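Local atomic coordinates of beta-lactamase (Serratia marcescens, PDB entry 5GWA), a protein that probably hydrolyses the beta-lactam ring of antibiotics to a substituted beta-amino acid, as an extended-spectrum class A beta-lactamase that is inhibited by avibactam. Residues 51-55 / 170-174; 58-62 / 179-184. All blocks are in the same frame, centred on the assembly; numbering follows the deposited sequence.

Interaction 1 (51-55 / 170-174); sequences FHLAL and LLKKF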
loop_
_atom_site.group_PDB
_atom_site.type_symbol
_atom_site.label_atom_id
_atom_site.label_comp_id
_atom_site.label_asym_id
_atom_site.label_seq_id
_atom_site.Cartn_x
_atom_site.Cartn_y
_atom_site.Cartn_z
ATOM N N PHE A 51 -5.526 15.546 6.583
ATOM C CA PHE A 51 -6.527 16.498 7.100
ATOM C C PHE A 51 -6.180 17.912 6.679
ATOM O O PHE A 51 -7.010 18.644 6.099
ATOM C CB PHE A 51 -6.632 16.359 8.635
ATOM C CG PHE A 51 -7.434 17.453 9.292
ATOM C CD1 PHE A 51 -8.786 17.568 9.026
ATOM C CD2 PHE A 51 -6.843 18.336 10.167
ATOM C CE1 PHE A 51 -9.551 18.538 9.641
ATOM C CE2 PHE A 51 -7.600 19.345 10.756
ATOM C CZ PHE A 51 -8.961 19.430 10.489
ATOM N N HIS A 52 -4.933 18.283 6.914
ATOM C CA HIS A 52 -4.462 19.647 6.673
ATOM C C HIS A 52 -4.567 19.875 5.162
ATOM O O HIS A 52 -4.976 20.931 4.703
ATOM C CB HIS A 52 -3.002 19.776 7.100
ATOM C CG HIS A 52 -2.748 19.405 8.529
ATOM N ND1 HIS A 52 -2.981 18.128 9.012
ATOM C CD2 HIS A 52 -2.160 20.076 9.544
ATOM C CE1 HIS A 52 -2.635 18.074 10.280
ATOM N NE2 HIS A 52 -2.131 19.234 10.631
ATOM N N LEU A 53 -4.142 18.877 4.391
ATOM C CA LEU A 53 -4.220 18.965 2.926
ATOM C C LEU A 53 -5.655 19.196 2.435
ATOM O O LEU A 53 -5.907 20.116 1.630
ATOM C CB LEU A 53 -3.644 17.670 2.344
ATOM C CG LEU A 53 -3.870 17.485 0.855
ATOM C CD1 LEU A 53 -3.231 18.596 0.042
ATOM C CD2 LEU A 53 -3.372 16.125 0.411
ATOM N N ALA A 54 -6.610 18.519 3.055
ATOM C CA ALA A 54 -8.005 18.602 2.675
ATOM C C ALA A 54 -8.538 20.005 2.975
ATOM O O ALA A 54 -9.257 20.584 2.158
ATOM C CB ALA A 54 -8.813 17.539 3.353
ATOM N N LEU A 55 -8.172 20.542 4.125
ATOM C CA LEU A 55 -8.502 21.952 4.433
ATOM C C LEU A 55 -8.031 22.879 3.335
ATOM O O LEU A 55 -8.821 23.704 2.860
ATOM C CB LEU A 55 -7.876 22.397 5.752
ATOM C CG LEU A 55 -8.364 21.705 7.019
ATOM C CD1 LEU A 55 -7.551 22.166 8.203
ATOM C CD2 LEU A 55 -9.830 21.924 7.297
ATOM N N LEU A 170 -5.931 23.226 15.728
ATOM C CA LEU A 170 -6.440 23.215 14.367
ATOM C C LEU A 170 -7.774 22.517 14.257
ATOM O O LEU A 170 -8.660 22.946 13.473
ATOM C CB LEU A 170 -5.395 22.612 13.430
ATOM C CG LEU A 170 -5.729 22.559 11.939
ATOM C CD1 LEU A 170 -5.743 23.989 11.398
ATOM C CD2 LEU A 170 -4.718 21.736 11.136
ATOM N N LEU A 171 -7.910 21.345 14.886
ATOM C CA LEU A 171 -9.175 20.613 14.848
ATOM C C LEU A 171 -10.337 21.424 15.414
ATOM O O LEU A 171 -11.458 21.329 14.914
ATOM C CB LEU A 171 -9.065 19.291 15.606
ATOM C CG LEU A 171 -8.237 18.220 14.912
ATOM C CD1 LEU A 171 -7.819 17.173 15.907
ATOM C CD2 LEU A 171 -8.956 17.562 13.745
ATOM N N LYS A 172 -10.067 22.224 16.443
ATOM C CA LYS A 172 -11.100 23.062 17.049
ATOM C C LYS A 172 -11.517 24.244 16.161
ATOM O O LYS A 172 -12.727 24.440 15.960
ATOM C CB LYS A 172 -10.627 23.547 18.419
ATOM C CG LYS A 172 -11.598 24.473 19.125
ATOM C CD LYS A 172 -11.151 24.719 20.546
ATOM C CE LYS A 172 -12.116 25.608 21.305
ATOM N NZ LYS A 172 -11.926 25.494 22.776
ATOM N N LYS A 173 -10.552 24.891 15.518
ATOM C CA LYS A 173 -10.823 25.941 14.512
ATOM C C LYS A 173 -11.700 25.349 13.428
ATOM O O LYS A 173 -12.721 25.907 13.011
ATOM C CB LYS A 173 -9.527 26.452 13.903
ATOM C CG LYS A 173 -8.686 27.290 14.851
ATOM C CD LYS A 173 -7.556 27.983 14.111
ATOM C CE LYS A 173 -6.680 28.778 15.057
ATOM N NZ LYS A 173 -7.256 30.148 15.203
ATOM N N PHE A 174 -11.347 24.138 13.004
ATOM C CA PHE A 174 -12.137 23.486 11.962
ATOM C C PHE A 174 -13.565 23.177 12.438
ATOM O O PHE A 174 -14.526 23.441 11.693
ATOM C CB PHE A 174 -11.445 22.182 11.529
ATOM C CG PHE A 174 -12.342 21.223 10.811
ATOM C CD1 PHE A 174 -12.804 21.510 9.550
ATOM C CD2 PHE A 174 -12.642 19.985 11.367
ATOM C CE1 PHE A 174 -13.628 20.632 8.891
ATOM C CE2 PHE A 174 -13.472 19.096 10.701
ATOM C CZ PHE A 174 -13.917 19.406 9.433
#
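A buried, almost wholly apolar helix-to-helix contact in the protein interior joins helix 49-63 to helix 164-175. The short axes approach to 12.0 Å and cross at 37°; at that separation the backbones do not touch, and large side chains bridge the gap. Phe51 is central. Its t rotamer carries the ring across to the other helix, where its edge meets the face of Phe174 in a T-shaped stack, with centroids 5.3 Å apart and planes at 77°. Leu171 CD2 lies over one face of the Phe51 ring, 4.0 Å from its centroid, in a CH-pi contact, and Leu170 CD2 comes within 3.8 Å of Phe51 CE2. In the class A beta-lactamase fold, helix 49-63 is the helix that starts just after the serine of the SxxK motif and carries its lysine, probably Ser47 and Lys50 here; the side chain of Phe51 is about 10 Å from the bound avibactam, near those residues without touching them. One turn on, Leu55 continues the same face of the helix, setting Leu55 CD2 3.8 Å from Phe174 CD1 and Leu55 CD1 4.1 Å from Leu170 CD1. Leu170 also reaches the imidazole of His52, with Leu170 CD2 3.4 Å from His52 CD2. Helix 182-193 closes over the aromatic pair, Met192 touching Phe51 and Leu188 touching both Leu55 and Phe174, while Ile133 of helix 126-135 packs against His52 and Leu170.

Interaction 2 (58-62 / 179-184); sequences LDKLD and ILSKNS. With SO4 (sulfate ion), chain E.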
loop_
_atom_site.group_PDB
_atom_site.type_symbol
_atom_site.label_atom_id
_atom_site.label_comp_id
_atom_site.label_asym_id
_atom_site.label_seq_id
_atom_site.Cartn_x
_atom_site.Cartn_y
_atom_site.Cartn_z
ATOM N N LEU A 58 -10.005 22.297 0.001
ATOM C CA LEU A 58 -11.399 22.713 -0.014
ATOM C C LEU A 58 -11.487 24.227 0.049
ATOM O O LEU A 58 -12.427 24.780 -0.470
ATOM C CB LEU A 58 -12.172 22.086 1.150
ATOM C CG LEU A 58 -12.426 20.598 0.939
ATOM C CD1 LEU A 58 -12.832 19.949 2.266
ATOM C CD2 LEU A 58 -13.495 20.363 -0.124
ATOM N N ASP A 59 -10.536 24.865 0.711
ATOM C CA ASP A 59 -10.452 26.339 0.702
ATOM C C ASP A 59 -10.244 26.841 -0.719
ATOM O O ASP A 59 -10.826 27.870 -1.123
ATOM C CB ASP A 59 -9.346 26.849 1.604
ATOM C CG ASP A 59 -9.199 28.364 1.556
ATOM O OD1 ASP A 59 -10.080 29.034 2.135
ATOM O OD2 ASP A 59 -8.139 28.841 1.126
ATOM N N LYS A 60 -9.305 26.210 -1.428
ATOM C CA LYS A 60 -9.003 26.607 -2.792
ATOM C C LYS A 60 -10.242 26.450 -3.648
ATOM O O LYS A 60 -10.578 27.353 -4.408
ATOM C CB LYS A 60 -7.847 25.770 -3.358
ATOM C CG LYS A 60 -7.533 26.068 -4.825
ATOM C CD LYS A 60 -6.172 25.487 -5.206
ATOM C CE LYS A 60 -5.812 25.735 -6.662
ATOM N NZ LYS A 60 -5.233 27.090 -6.840
ATOM N N LEU A 61 -10.951 25.341 -3.522
ATOM C CA LEU A 61 -12.161 25.132 -4.293
ATOM C C LEU A 61 -13.202 26.195 -3.906
ATOM O O LEU A 61 -13.902 26.735 -4.764
ATOM C CB LEU A 61 -12.727 23.767 -4.015
ATOM C CG LEU A 61 -11.897 22.581 -4.487
ATOM C CD1 LEU A 61 -12.629 21.324 -4.098
ATOM C CD2 LEU A 61 -11.640 22.590 -5.994
ATOM N N ASP A 62 -13.343 26.437 -2.607
ATOM C CA ASP A 62 -14.297 27.462 -2.113
ATOM C C ASP A 62 -13.928 28.806 -2.769
ATOM O O ASP A 62 -14.786 29.475 -3.360
ATOM C CB ASP A 62 -14.185 27.615 -0.562
ATOM C CG ASP A 62 -14.903 26.492 0.266
ATOM O OD1 ASP A 62 -15.817 25.803 -0.204
ATOM O OD2 ASP A 62 -14.594 26.401 1.477
ATOM N N ILE A 179 -12.829 27.805 9.353
ATOM C CA ILE A 179 -11.918 27.686 8.204
ATOM C C ILE A 179 -12.621 27.655 6.831
ATOM O O ILE A 179 -12.161 28.303 5.901
ATOM C CB ILE A 179 -10.999 26.438 8.344
ATOM C CG1 ILE A 179 -10.259 26.454 9.673
ATOM C CG2 ILE A 179 -10.007 26.389 7.195
ATOM C CD1 ILE A 179 -9.613 25.132 10.022
ATOM N N LEU A 180 -13.694 26.892 6.678
ATOM C CA LEU A 180 -14.251 26.612 5.347
ATOM C C LEU A 180 -15.650 27.210 5.143
ATOM O O LEU A 180 -16.297 27.660 6.087
ATOM C CB LEU A 180 -14.276 25.101 5.120
ATOM C CG LEU A 180 -12.896 24.417 5.174
ATOM C CD1 LEU A 180 -13.121 22.914 5.194
ATOM C CD2 LEU A 180 -12.034 24.816 3.984
ATOM N N SER A 181 -16.171 27.119 3.926
ATOM C CA SER A 181 -17.609 27.309 3.723
ATOM C C SER A 181 -18.397 26.279 4.500
ATOM O O SER A 181 -17.861 25.238 4.874
ATOM C CB SER A 181 -17.970 27.199 2.239
ATOM O OG SER A 181 -17.870 25.863 1.775
ATOM N N LYS A 182 -19.686 26.530 4.692
ATOM C CA LYS A 182 -20.559 25.536 5.318
ATOM C C LYS A 182 -20.544 24.192 4.578
ATOM O O LYS A 182 -20.526 23.131 5.213
ATOM C CB LYS A 182 -21.990 26.098 5.434
ATOM C CG LYS A 182 -22.960 25.215 6.203
ATOM C CD LYS A 182 -23.994 24.557 5.289
ATOM C CE LYS A 182 -25.206 24.084 6.078
ATOM N NZ LYS A 182 -24.887 23.159 7.207
ATOM N N ASN A 183 -20.669 24.229 3.247
ATOM C CA ASN A 183 -20.756 23.012 2.446
ATOM C C ASN A 183 -19.462 22.220 2.509
ATOM O O ASN A 183 -19.500 21.000 2.633
ATOM C CB ASN A 183 -21.095 23.294 0.984
ATOM C CG ASN A 183 -20.841 24.726 0.593
ATOM O OD1 ASN A 183 -21.593 25.625 0.974
ATOM N ND2 ASN A 183 -19.783 24.951 -0.178
ATOM N N SER A 184 -18.345 22.928 2.444
ATOM C CA SER A 184 -17.049 22.236 2.490
ATOM C C SER A 184 -16.789 21.674 3.883
ATOM O O SER A 184 -16.321 20.547 4.011
ATOM C CB SER A 184 -15.928 23.143 2.081
ATOM O OG SER A 184 -15.959 23.296 0.653
HETATM S S SO4 E . -24.452 25.048 10.310
HETATM O O1 SO4 E . -24.990 26.413 10.555
HETATM O O2 SO4 E . -24.274 24.876 8.852
HETATM O O3 SO4 E . -23.114 24.880 10.989
HETATM O O4 SO4 E . -25.376 24.023 10.864
HETATM O O HOH W 1 -10.009 29.232 4.949
#
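Asp62 overlaps the start of helix 182-193 and uses both carboxylate oxygens there. Asp62 OD2 accepts a nearly straight hydrogen bond from Ser181 N (3.0 Å, 173°), while Asp62 OD1 accepts from Ser181 OG at 2.9 Å and from Ser184 OG at 2.7 Å. Ser181 is the N-cap of that helix: Ser181 OG also accepts from Ser184 N at 3.0 Å, so one hydroxyl serves the cap and the neighbouring helix together. A turn earlier, Leu58 CB packs 3.9 Å from Leu180 CD2, and Phe187 and Leu188 extend this apolar patch along helix 182-193. At the outer side a water donates to Asp59 OD1 (2.8 Å) and Ile179 O (2.5 Å); Asp59 OD1 also forms a salt bridge with Lys63. Lys182 points its CA-to-CB bond away, and its NZ binds a sulfate ion, probably from the crystallisation liquor, and forms a salt bridge with Asp186. The Asp62 carboxylate, held by one backbone amide and two hydroxyls, sits at the N-terminus of helix 182-193, where a negative charge suits the helix dipole.

Overall arrangement
Both interactions use helix 49-63, about two turns apart, and their centres lie about 11 Å from each other. Interaction 1 is buried, its centre about 9 Å from the centre of the chain, and is made mostly of aromatic and aliphatic side chains without a hydrogen bond between its segments. Interaction 2, centred about 18 Å from the chain centre and only partly buried, buries almost the same area but combines an aspartate bonded to a backbone amide and two hydroxyls with a water bridge and a smaller leucine contact. Helices 164-175 and 182-193 are consecutive, so the chain between them passes from one contact to the other. There Ile179 CD1 packs 3.6 Å from Phe174 CA and 4.0 Å from Leu55 CD1, merging the two contacts through apolar packing.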